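Local coordinates for protein hypothetical glycoside hydrolase (Bacteroides vulgatus, PDB 3S30) that is of unproven function but is probably a carbohydrate-processing or carbohydrate-binding protein, a putative glycoside hydrolase built on a galactose-binding-domain-like beta fold, at residues F106-T111 / V121-A126; F153-S158 / L167-R172; K98-V103 / S130-S135; I248-Y253 / V319-S324. All coordinates share one frame; numbering follows the deposited sequence.

How the contacts relate
From the N terminus, 98-103 comes first and packs on 130-135, so contact 3 closes a loop of 26 residues. Contact 1 is nested inside that loop as the hairpin of strands 108-114 and 117-124. The two share a small sheet, because strand 117-124 is also bonded to strand 132-133. Contact 2 follows in series and closes a second hairpin, 155-158 with 166-173. It touches contact 1 where Leu122 meets Ile157 and Leu167. Contact 4 opens last and spans 65 residues, joining strands 247-254 and 317-324. Leu323 packs on Leu167, which ties contact 4 to contact 2. No two contacts cross along the chain.

Contact 1: residues F106-T111 / V121-A126. With NA (sodium ion), chain C.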
# COMPACT_ATOMS: atom_id res chain seq x y z
N PHE A 106 -2.48 1.33 13.04
CA PHE A 106 -2.45 2.66 12.43
C PHE A 106 -2.57 3.80 13.45
O PHE A 106 -3.17 4.84 13.16
CB PHE A 106 -3.55 2.76 11.36
CG PHE A 106 -3.62 1.56 10.45
CD1 PHE A 106 -2.66 1.37 9.46
CD2 PHE A 106 -4.62 0.61 10.60
CE1 PHE A 106 -2.69 0.26 8.63
CE2 PHE A 106 -4.67 -0.51 9.76
CZ PHE A 106 -3.70 -0.67 8.77
N GLU A 107 -1.99 3.61 14.64
CA GLU A 107 -2.08 4.61 15.73
C GLU A 107 -0.97 5.63 15.68
O GLU A 107 -1.14 6.75 16.15
CB GLU A 107 -1.99 3.95 17.13
CG GLU A 107 -3.10 2.97 17.47
CD GLU A 107 -4.51 3.59 17.45
OE1 GLU A 107 -4.66 4.83 17.54
OE2 GLU A 107 -5.47 2.80 17.37
N ASN A 108 0.17 5.22 15.13
CA ASN A 108 1.43 5.90 15.33
C ASN A 108 1.92 6.52 14.03
O ASN A 108 1.90 5.88 12.98
CB ASN A 108 2.49 4.90 15.81
CG ASN A 108 2.09 4.16 17.10
OD1 ASN A 108 1.93 2.93 17.10
ND2 ASN A 108 1.96 4.90 18.19
N VAL A 109 2.39 7.76 14.13
CA VAL A 109 3.04 8.43 13.02
C VAL A 109 4.22 9.23 13.53
O VAL A 109 4.25 9.64 14.70
CB VAL A 109 2.09 9.39 12.24
CG1 VAL A 109 1.01 8.58 11.50
CG2 VAL A 109 1.47 10.42 13.17
N LYS A 110 5.20 9.43 12.65
CA LYS A 110 6.23 10.44 12.84
C LYS A 110 6.15 11.40 11.66
O LYS A 110 5.68 11.02 10.58
CB LYS A 110 7.62 9.79 12.94
CG LYS A 110 8.10 9.05 11.69
CD LYS A 110 9.39 8.32 11.98
CE LYS A 110 9.87 7.54 10.78
NZ LYS A 110 11.07 6.70 11.06
N THR A 111 6.58 12.64 11.87
CA THR A 111 6.50 13.69 10.86
C THR A 111 7.87 13.91 10.23
O THR A 111 8.87 14.07 10.94
CB THR A 111 5.95 15.01 11.45
OG1 THR A 111 4.60 14.81 11.88
CG2 THR A 111 6.00 16.14 10.43
N VAL A 121 4.95 9.27 8.33
CA VAL A 121 5.36 7.89 8.11
C VAL A 121 4.73 7.10 9.24
O VAL A 121 4.94 7.43 10.41
CB VAL A 121 6.91 7.71 8.11
CG1 VAL A 121 7.28 6.26 7.79
CG2 VAL A 121 7.59 8.65 7.09
N LEU A 122 3.94 6.09 8.91
CA LEU A 122 3.26 5.28 9.91
C LEU A 122 4.18 4.13 10.29
O LEU A 122 4.89 3.58 9.44
CB LEU A 122 1.92 4.73 9.42
CG LEU A 122 0.72 5.67 9.23
CD1 LEU A 122 0.94 6.61 8.08
CD2 LEU A 122 -0.56 4.86 9.01
N TYR A 123 4.16 3.77 11.57
CA TYR A 123 4.91 2.61 12.05
C TYR A 123 4.13 1.81 13.09
O TYR A 123 3.21 2.31 13.72
CB TYR A 123 6.26 3.06 12.61
CG TYR A 123 6.19 4.00 13.77
CD1 TYR A 123 6.10 5.38 13.58
CD2 TYR A 123 6.23 3.53 15.09
CE1 TYR A 123 6.05 6.26 14.65
CE2 TYR A 123 6.19 4.40 16.18
CZ TYR A 123 6.10 5.77 15.95
OH TYR A 123 6.06 6.64 17.01
N GLU A 124 4.52 0.55 13.26
CA GLU A 124 3.92 -0.35 14.25
C GLU A 124 5.03 -1.01 15.07
O GLU A 124 5.86 -1.73 14.51
CB GLU A 124 3.09 -1.42 13.54
CG GLU A 124 2.21 -2.28 14.48
CD GLU A 124 0.99 -1.55 15.01
OE1 GLU A 124 0.42 -0.70 14.28
OE2 GLU A 124 0.59 -1.82 16.16
N ALA A 125 5.04 -0.76 16.37
CA ALA A 125 6.02 -1.34 17.29
C ALA A 125 5.31 -2.20 18.34
O ALA A 125 4.31 -1.76 18.91
CB ALA A 125 6.83 -0.24 17.99
N ALA A 126 5.82 -3.40 18.58
CA ALA A 126 5.33 -4.25 19.67
C ALA A 126 6.50 -4.90 20.40
O ALA A 126 7.57 -5.13 19.80
CB ALA A 126 4.37 -5.31 19.15
NA NA C . -6.61 1.70 14.96
O HOH W 1 0.25 0.58 11.79
O HOH W 2 -0.10 1.61 15.42
O HOH W 3 0.80 3.15 12.81
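Val121 pairs with Lys110 in a beta hairpin whose antiparallel strands, 108-114 and 117-124, are strongly twisted. Val121 N donates to Lys110 O at 2.9 Å, and Lys110 N returns a bond to Val121 O. The two side chains lie alongside each other and point the same way. Lys110 CE and CG both rest against Val121 CB.

Leu122 lies on the other face, beside Val109 of the partner strand, as a non-hydrogen-bonded pair. Leu122 CG meets Val109 CG1 at 3.7 Å. Leu122 CD2 reaches the edge of the Phe106 ring, 4.1 Å from CD1. Trp134 touches both Leu122 and Phe106, which are buried.

Tyr123 N makes a weak bond to Asn108 O. With CG held between the backbone N and the carbonyl carbon (chi1 61°), the Tyr123 ring starts out on the Asn108 side of the pair. It lies flat against Asn108 CB, a CH-pi contact of 3.8 Å from CB to the Tyr123 centroid. Lys110 N sits at the ring edge, in plane. An alanine in place of Tyr123 would probably leave Asn108 CB without the ring over it and the Asn108 side chain freer to turn.

Glu124 ends the strand. Its OE2 is bonded to Asn105 ND2. Its OE1 receives a bond from a water at 2.8 Å, and that water accepts from Phe106 N. Asn105 O and Asn165 O, both backbone, and the side-chain Asp343 OD1 bind the sodium ion. Next to Phe106, Glu107 joins that site, with OE2 2.9 Å from the sodium ion.

Contact 2: residues F153-S158 / L167-R172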
# COMPACT_ATOMS: atom_id res chain seq x y z
N PHE A 153 -1.54 15.21 2.55
CA PHE A 153 -0.93 14.10 1.77
C PHE A 153 -1.89 12.98 1.40
O PHE A 153 -2.97 12.85 1.99
CB PHE A 153 0.33 13.55 2.47
CG PHE A 153 1.55 14.39 2.22
CD1 PHE A 153 1.69 15.62 2.86
CD2 PHE A 153 2.52 13.99 1.31
CE1 PHE A 153 2.79 16.41 2.60
CE2 PHE A 153 3.61 14.77 1.06
CZ PHE A 153 3.75 15.99 1.71
N PRO A 154 -1.53 12.19 0.38
CA PRO A 154 -2.41 11.07 0.01
C PRO A 154 -2.54 10.03 1.12
O PRO A 154 -3.60 9.37 1.26
CB PRO A 154 -1.75 10.48 -1.24
CG PRO A 154 -0.79 11.54 -1.75
CD PRO A 154 -0.41 12.37 -0.57
N THR A 155 -1.49 9.90 1.92
CA THR A 155 -1.42 8.93 2.99
C THR A 155 -1.21 9.61 4.35
O THR A 155 -0.22 10.32 4.56
CB THR A 155 -0.31 7.93 2.72
OG1 THR A 155 -0.55 7.32 1.45
CG2 THR A 155 -0.24 6.87 3.79
N SER A 156 -2.15 9.36 5.25
CA SER A 156 -2.18 9.94 6.59
C SER A 156 -2.96 9.01 7.50
O SER A 156 -3.23 7.85 7.14
CB SER A 156 -2.83 11.33 6.55
OG SER A 156 -2.65 12.02 7.78
N ILE A 157 -3.31 9.52 8.69
CA ILE A 157 -4.20 8.82 9.61
C ILE A 157 -5.36 9.73 10.02
O ILE A 157 -5.27 10.95 9.94
CB ILE A 157 -3.50 8.32 10.92
CG1 ILE A 157 -2.95 9.49 11.76
CG2 ILE A 157 -2.39 7.33 10.60
CD1 ILE A 157 -2.48 9.09 13.14
N SER A 158 -6.44 9.10 10.46
CA SER A 158 -7.62 9.81 10.94
C SER A 158 -7.88 9.39 12.37
O SER A 158 -7.65 8.24 12.71
CB SER A 158 -8.84 9.45 10.07
OG SER A 158 -10.05 9.62 10.78
N LEU A 167 -6.04 4.26 9.37
CA LEU A 167 -5.44 4.67 8.10
C LEU A 167 -6.43 5.52 7.28
O LEU A 167 -7.63 5.21 7.21
CB LEU A 167 -5.02 3.45 7.30
CG LEU A 167 -4.23 3.70 6.01
CD1 LEU A 167 -2.91 4.33 6.33
CD2 LEU A 167 -4.03 2.39 5.21
N GLN A 168 -5.92 6.60 6.69
CA GLN A 168 -6.69 7.47 5.81
C GLN A 168 -5.93 7.59 4.48
O GLN A 168 -4.90 8.25 4.40
CB GLN A 168 -6.86 8.85 6.43
CG GLN A 168 -7.70 9.84 5.62
CD GLN A 168 -7.58 11.28 6.15
OE1 GLN A 168 -8.31 11.68 7.06
NE2 GLN A 168 -6.62 12.05 5.59
N LEU A 169 -6.44 6.91 3.46
CA LEU A 169 -5.88 7.02 2.13
C LEU A 169 -6.82 7.89 1.29
O LEU A 169 -8.00 7.55 1.09
CB LEU A 169 -5.66 5.63 1.52
CG LEU A 169 -4.75 4.68 2.32
CD1 LEU A 169 -4.57 3.34 1.64
CD2 LEU A 169 -3.38 5.31 2.61
N ILE A 170 -6.31 9.04 0.83
CA ILE A 170 -7.06 9.94 -0.04
C ILE A 170 -6.25 10.22 -1.31
O ILE A 170 -5.21 10.87 -1.26
CB ILE A 170 -7.41 11.25 0.67
CG1 ILE A 170 -8.04 10.99 2.04
CG2 ILE A 170 -8.36 12.10 -0.18
CD1 ILE A 170 -8.48 12.26 2.79
N THR A 171 -6.71 9.69 -2.45
CA THR A 171 -6.15 10.02 -3.75
C THR A 171 -6.18 11.54 -3.97
O THR A 171 -7.21 12.19 -3.77
CB THR A 171 -6.91 9.28 -4.88
OG1 THR A 171 -6.56 7.89 -4.85
CG2 THR A 171 -6.57 9.86 -6.27
N ARG A 172 -5.04 12.11 -4.36
CA ARG A 172 -4.89 13.56 -4.45
C ARG A 172 -4.59 14.01 -5.86
O ARG A 172 -3.90 13.33 -6.62
CB ARG A 172 -3.72 14.05 -3.57
CG ARG A 172 -3.84 13.81 -2.09
CD ARG A 172 -5.12 14.34 -1.50
NE ARG A 172 -5.05 14.36 -0.05
CZ ARG A 172 -5.97 14.89 0.76
NH1 ARG A 172 -7.07 15.43 0.27
NH2 ARG A 172 -5.78 14.86 2.08
O HOH W 4 -4.98 11.34 3.32
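Ile170 N donates to Pro154 O at 2.8 Å. Ser156 and Gln168 then exchange two backbone bonds as an antiparallel hydrogen-bonded pair. Ser156 N to Gln168 O is 3.1 Å, and Gln168 N to Ser156 O is 3.0 Å.

Phe153 O collects further polar partners. Arg172 NE and NH2 both make weak bonds to it, the NE one at 3.3 Å, and the carbonyl lies at the guanidinium edge. A water bonded to Gln168 NE2 is 2.8 Å from the same Phe153 O. Ile170 CG2 rests over one guanidinium face.

Packing comes next. Arg172 CG touches the Pro154 ring at CG, 3.8 Å away. On the face shared by Thr155 and Leu169, Leu169 CD2 lies 3.7 Å from both OG1 and CG2 of Thr155. Thr155 OG1 itself is bonded to Asn189 O.

This is the hairpin of strands 155-158 and 166-173. Its chemistry is mostly backbone pairing, and the Arg172 charge probably helps to stabilise the Phe153 carbonyl where the regular pairing has ended.

Contact 3: residues K98-V103 / S130-S135; sequences KSIPTV and STLTWS
Ser130 N donates to Ser99 O at 2.9 Å, the one hydrogen bond between the two segments. Segment 98-103 has no regular strand pairing and runs past the start of 130-135 as an irregular loop. Ile100 CA makes a nearly straight CA-H...O contact with Ser130 O, with an angle of 170° at the hydrogen. Pro101 has no N-H to give, and its CD touches the same oxygen at 3.2 Å.

The side chains add an apolar patch. With CG anti to the backbone N (chi1 -174°), the Leu132 side chain extends toward Ile100. Leu132 CD1 lies 4.0 Å from both CG2 and CD1 of Ile100, and the two side chains cross obliquely. Leu132 CB faces Pro101 CD at 4.2 Å. On its other branch, Leu132 CD2 rests over a face of the Trp134 ring. Lys98 CB meets Ser130 OG at 3.4 Å; the rest of this poorly ordered lysine points off from the contact. Ser99 OG donates to Ile100 O on an in-plane lone pair, which ties the loop to itself.

Phe104 meets Trp134 edge-to-face, and Thr102 is backbone-bonded to Leu347 of strand 339-349. This is loop-to-loop packing at the start of strand 132-133, an outermost strand of the small sheet 108-114, 117-124, 132-133. Segment 98-103 leads into strand 103-104, which pairs with 339-349, in a protein classed as galactose-binding-domain-like.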
# COMPACT_ATOMS: atom_id res chain seq x y z
N LYS A 98 14.07 -11.36 14.53
CA LYS A 98 12.80 -10.90 15.09
C LYS A 98 11.78 -10.68 13.97
O LYS A 98 12.11 -10.14 12.91
CB LYS A 98 12.99 -9.61 15.89
CG LYS A 98 13.66 -9.80 17.25
CD LYS A 98 13.74 -8.49 18.01
CE LYS A 98 14.51 -8.63 19.31
NZ LYS A 98 14.66 -7.31 20.01
N SER A 99 10.55 -11.11 14.22
CA SER A 99 9.45 -10.87 13.29
C SER A 99 8.95 -9.45 13.42
O SER A 99 8.99 -8.87 14.51
CB SER A 99 8.29 -11.84 13.57
OG SER A 99 7.15 -11.56 12.75
N ILE A 100 8.48 -8.88 12.31
CA ILE A 100 7.63 -7.69 12.37
C ILE A 100 6.31 -8.07 13.07
O ILE A 100 5.99 -9.26 13.19
CB ILE A 100 7.31 -7.13 10.96
CG1 ILE A 100 6.64 -8.19 10.07
CG2 ILE A 100 8.59 -6.56 10.30
CD1 ILE A 100 6.17 -7.66 8.73
N PRO A 101 5.56 -7.07 13.55
CA PRO A 101 4.23 -7.38 14.07
C PRO A 101 3.30 -7.88 12.97
O PRO A 101 3.54 -7.60 11.78
CB PRO A 101 3.72 -6.03 14.61
CG PRO A 101 4.92 -5.19 14.76
CD PRO A 101 5.88 -5.64 13.72
N THR A 102 2.28 -8.63 13.36
CA THR A 102 1.28 -9.13 12.42
C THR A 102 -0.08 -8.48 12.60
O THR A 102 -1.01 -8.75 11.81
CB THR A 102 1.15 -10.66 12.52
OG1 THR A 102 0.81 -11.04 13.87
CG2 THR A 102 2.46 -11.32 12.09
N VAL A 103 -0.20 -7.61 13.60
CA VAL A 103 -1.41 -6.85 13.89
C VAL A 103 -1.08 -5.37 13.66
O VAL A 103 -0.08 -4.88 14.17
CB VAL A 103 -1.90 -7.07 15.36
CG1 VAL A 103 -3.12 -6.26 15.67
CG2 VAL A 103 -2.19 -8.55 15.61
N SER A 130 10.34 -6.58 15.78
CA SER A 130 11.02 -5.48 15.08
C SER A 130 9.98 -4.50 14.55
O SER A 130 8.98 -4.90 13.95
CB SER A 130 11.87 -6.01 13.92
OG SER A 130 13.08 -6.55 14.40
N THR A 131 10.23 -3.22 14.74
CA THR A 131 9.27 -2.20 14.34
C THR A 131 9.09 -2.20 12.83
O THR A 131 10.07 -2.12 12.07
CB THR A 131 9.72 -0.83 14.81
OG1 THR A 131 9.82 -0.84 16.24
CG2 THR A 131 8.72 0.24 14.38
N LEU A 132 7.83 -2.31 12.40
CA LEU A 132 7.45 -2.09 11.02
C LEU A 132 7.30 -0.60 10.76
O LEU A 132 6.49 0.05 11.40
CB LEU A 132 6.13 -2.79 10.71
CG LEU A 132 5.67 -2.79 9.24
CD1 LEU A 132 6.60 -3.67 8.33
CD2 LEU A 132 4.22 -3.26 9.19
N THR A 133 8.09 -0.07 9.85
CA THR A 133 7.89 1.28 9.35
C THR A 133 7.27 1.16 7.96
O THR A 133 7.94 0.73 7.02
CB THR A 133 9.21 2.07 9.27
OG1 THR A 133 9.69 2.31 10.60
CG2 THR A 133 8.99 3.41 8.56
N TRP A 134 5.98 1.50 7.85
CA TRP A 134 5.27 1.51 6.57
C TRP A 134 5.88 2.52 5.59
O TRP A 134 6.47 3.51 5.99
CB TRP A 134 3.80 1.90 6.75
CG TRP A 134 2.90 0.93 7.47
CD1 TRP A 134 2.57 0.96 8.80
CD2 TRP A 134 2.18 -0.17 6.90
NE1 TRP A 134 1.70 -0.07 9.09
CE2 TRP A 134 1.45 -0.77 7.94
CE3 TRP A 134 2.09 -0.70 5.61
CZ2 TRP A 134 0.63 -1.89 7.72
CZ3 TRP A 134 1.28 -1.81 5.39
CH2 TRP A 134 0.56 -2.39 6.45
N SER A 135 5.71 2.23 4.31
CA SER A 135 6.00 3.16 3.24
C SER A 135 4.70 3.56 2.51
O SER A 135 3.61 3.00 2.75
CB SER A 135 6.98 2.52 2.26
OG SER A 135 7.30 3.41 1.21

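Contact 4: residues I248-Y253 / V319-S324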
# COMPACT_ATOMS: atom_id res chain seq x y z
N ILE A 248 -6.84 -3.79 -2.38
CA ILE A 248 -6.16 -4.34 -1.22
C ILE A 248 -5.63 -5.70 -1.65
O ILE A 248 -6.37 -6.52 -2.21
CB ILE A 248 -7.13 -4.53 -0.01
CG1 ILE A 248 -7.64 -3.18 0.51
CG2 ILE A 248 -6.44 -5.30 1.15
CD1 ILE A 248 -8.57 -3.32 1.76
N TYR A 249 -4.34 -5.93 -1.40
CA TYR A 249 -3.74 -7.25 -1.60
C TYR A 249 -2.47 -7.45 -0.77
O TYR A 249 -1.95 -6.52 -0.14
CB TYR A 249 -3.46 -7.50 -3.09
CG TYR A 249 -2.39 -6.62 -3.70
CD1 TYR A 249 -2.70 -5.37 -4.21
CD2 TYR A 249 -1.07 -7.06 -3.81
CE1 TYR A 249 -1.74 -4.58 -4.80
CE2 TYR A 249 -0.09 -6.26 -4.38
CZ TYR A 249 -0.43 -5.01 -4.87
OH TYR A 249 0.51 -4.20 -5.45
N ALA A 250 -1.99 -8.69 -0.76
CA ALA A 250 -0.78 -9.05 -0.04
C ALA A 250 -0.01 -10.07 -0.85
O ALA A 250 -0.61 -10.88 -1.56
CB ALA A 250 -1.11 -9.59 1.35
N LEU A 251 1.31 -10.03 -0.71
CA LEU A 251 2.20 -10.87 -1.48
C LEU A 251 3.07 -11.69 -0.52
O LEU A 251 3.43 -11.21 0.56
CB LEU A 251 3.09 -10.00 -2.36
CG LEU A 251 2.39 -9.02 -3.31
CD1 LEU A 251 3.39 -8.02 -3.87
CD2 LEU A 251 1.69 -9.76 -4.43
N PHE A 252 3.39 -12.91 -0.93
CA PHE A 252 4.37 -13.75 -0.24
C PHE A 252 5.24 -14.37 -1.31
O PHE A 252 4.74 -15.09 -2.18
CB PHE A 252 3.65 -14.83 0.58
CG PHE A 252 4.57 -15.70 1.38
CD1 PHE A 252 5.42 -15.14 2.34
CD2 PHE A 252 4.58 -17.08 1.21
CE1 PHE A 252 6.28 -15.94 3.09
CE2 PHE A 252 5.43 -17.89 1.96
CZ PHE A 252 6.28 -17.32 2.90
N TYR A 253 6.54 -14.11 -1.26
CA TYR A 253 7.42 -14.63 -2.30
C TYR A 253 8.79 -15.06 -1.81
O TYR A 253 9.23 -14.73 -0.72
CB TYR A 253 7.56 -13.62 -3.44
CG TYR A 253 8.16 -12.29 -3.03
CD1 TYR A 253 9.54 -12.10 -3.01
CD2 TYR A 253 7.35 -11.20 -2.71
CE1 TYR A 253 10.10 -10.89 -2.66
CE2 TYR A 253 7.90 -9.98 -2.36
CZ TYR A 253 9.27 -9.83 -2.33
OH TYR A 253 9.81 -8.61 -1.98
N VAL A 319 7.27 -10.84 2.67
CA VAL A 319 5.84 -10.59 2.59
C VAL A 319 5.64 -9.12 2.30
O VAL A 319 6.53 -8.29 2.54
CB VAL A 319 5.09 -10.96 3.89
CG1 VAL A 319 5.21 -9.83 4.95
CG2 VAL A 319 3.64 -11.26 3.60
N SER A 320 4.46 -8.79 1.79
CA SER A 320 4.03 -7.42 1.64
C SER A 320 2.52 -7.33 1.72
O SER A 320 1.82 -8.31 1.50
CB SER A 320 4.51 -6.82 0.32
OG SER A 320 4.37 -5.40 0.34
N ILE A 321 2.06 -6.15 2.10
CA ILE A 321 0.67 -5.78 2.12
C ILE A 321 0.62 -4.46 1.36
O ILE A 321 1.42 -3.56 1.63
CB ILE A 321 0.18 -5.54 3.56
CG1 ILE A 321 0.19 -6.86 4.36
CG2 ILE A 321 -1.22 -4.88 3.56
CD1 ILE A 321 -0.02 -6.66 5.82
N VAL A 322 -0.29 -4.35 0.40
CA VAL A 322 -0.41 -3.13 -0.37
C VAL A 322 -1.86 -2.68 -0.31
O VAL A 322 -2.76 -3.47 -0.56
CB VAL A 322 0.05 -3.31 -1.83
CG1 VAL A 322 0.04 -1.97 -2.56
CG2 VAL A 322 1.46 -3.97 -1.91
N LEU A 323 -2.06 -1.41 0.02
CA LEU A 323 -3.40 -0.83 0.13
C LEU A 323 -3.46 0.44 -0.74
O LEU A 323 -2.50 1.22 -0.75
CB LEU A 323 -3.68 -0.49 1.60
CG LEU A 323 -3.34 -1.61 2.59
CD1 LEU A 323 -3.23 -1.10 4.03
CD2 LEU A 323 -4.37 -2.73 2.49
N SER A 324 -4.56 0.66 -1.46
CA SER A 324 -4.66 1.85 -2.32
C SER A 324 -6.10 2.33 -2.46
O SER A 324 -6.99 1.53 -2.69
CB SER A 324 -4.11 1.56 -3.72
OG SER A 324 -4.09 2.74 -4.52
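Val322 packs its CB over one face of the Tyr249 ring, 3.5 Å from CZ. The two side chains lie side by side and point the same way. The contact is a CH-pi one, set toward the rim of the ring, and both Val322 methyls come to 3.7 Å from Tyr249 OH. Leu251 CG sits at the ring edge, in plane. An alanine in place of Tyr249 would probably open a gap over Val322 and leave Tyr271, which meets the ring edge-to-face, without its partner.

Backbone bonds set these side chains in place. Val322 N donates to Tyr249 O at 2.8 Å, almost straight at 179°, and Tyr249 N donates to Val322 O. Leu251 and Ser320 form the next such pair, with Leu251 N 2.8 Å from Ser320 O. Ser320 OG is bonded to Ile192 O.

The other face of this strand pair is apolar: Ile248, Ala250 and Phe252 with Val319, Ile321 and Leu323. Ile248 CG2 meets Leu323 CD2 at 3.6 Å. The CA atoms of Ala250 and Ile321 are 4.2 Å apart.

The two strands are antiparallel and buried. Strand 247-254 also pairs with 276-281, and 317-324 with 185-191 and 208-213. Phe210 of strand 208-213 touches Tyr249, Leu251, Ser320 and Val322. On the other face, Leu221 of strand 218-228 meets Ile248 and Ile321, and strand 339-349 adds Ile342 and Leu345.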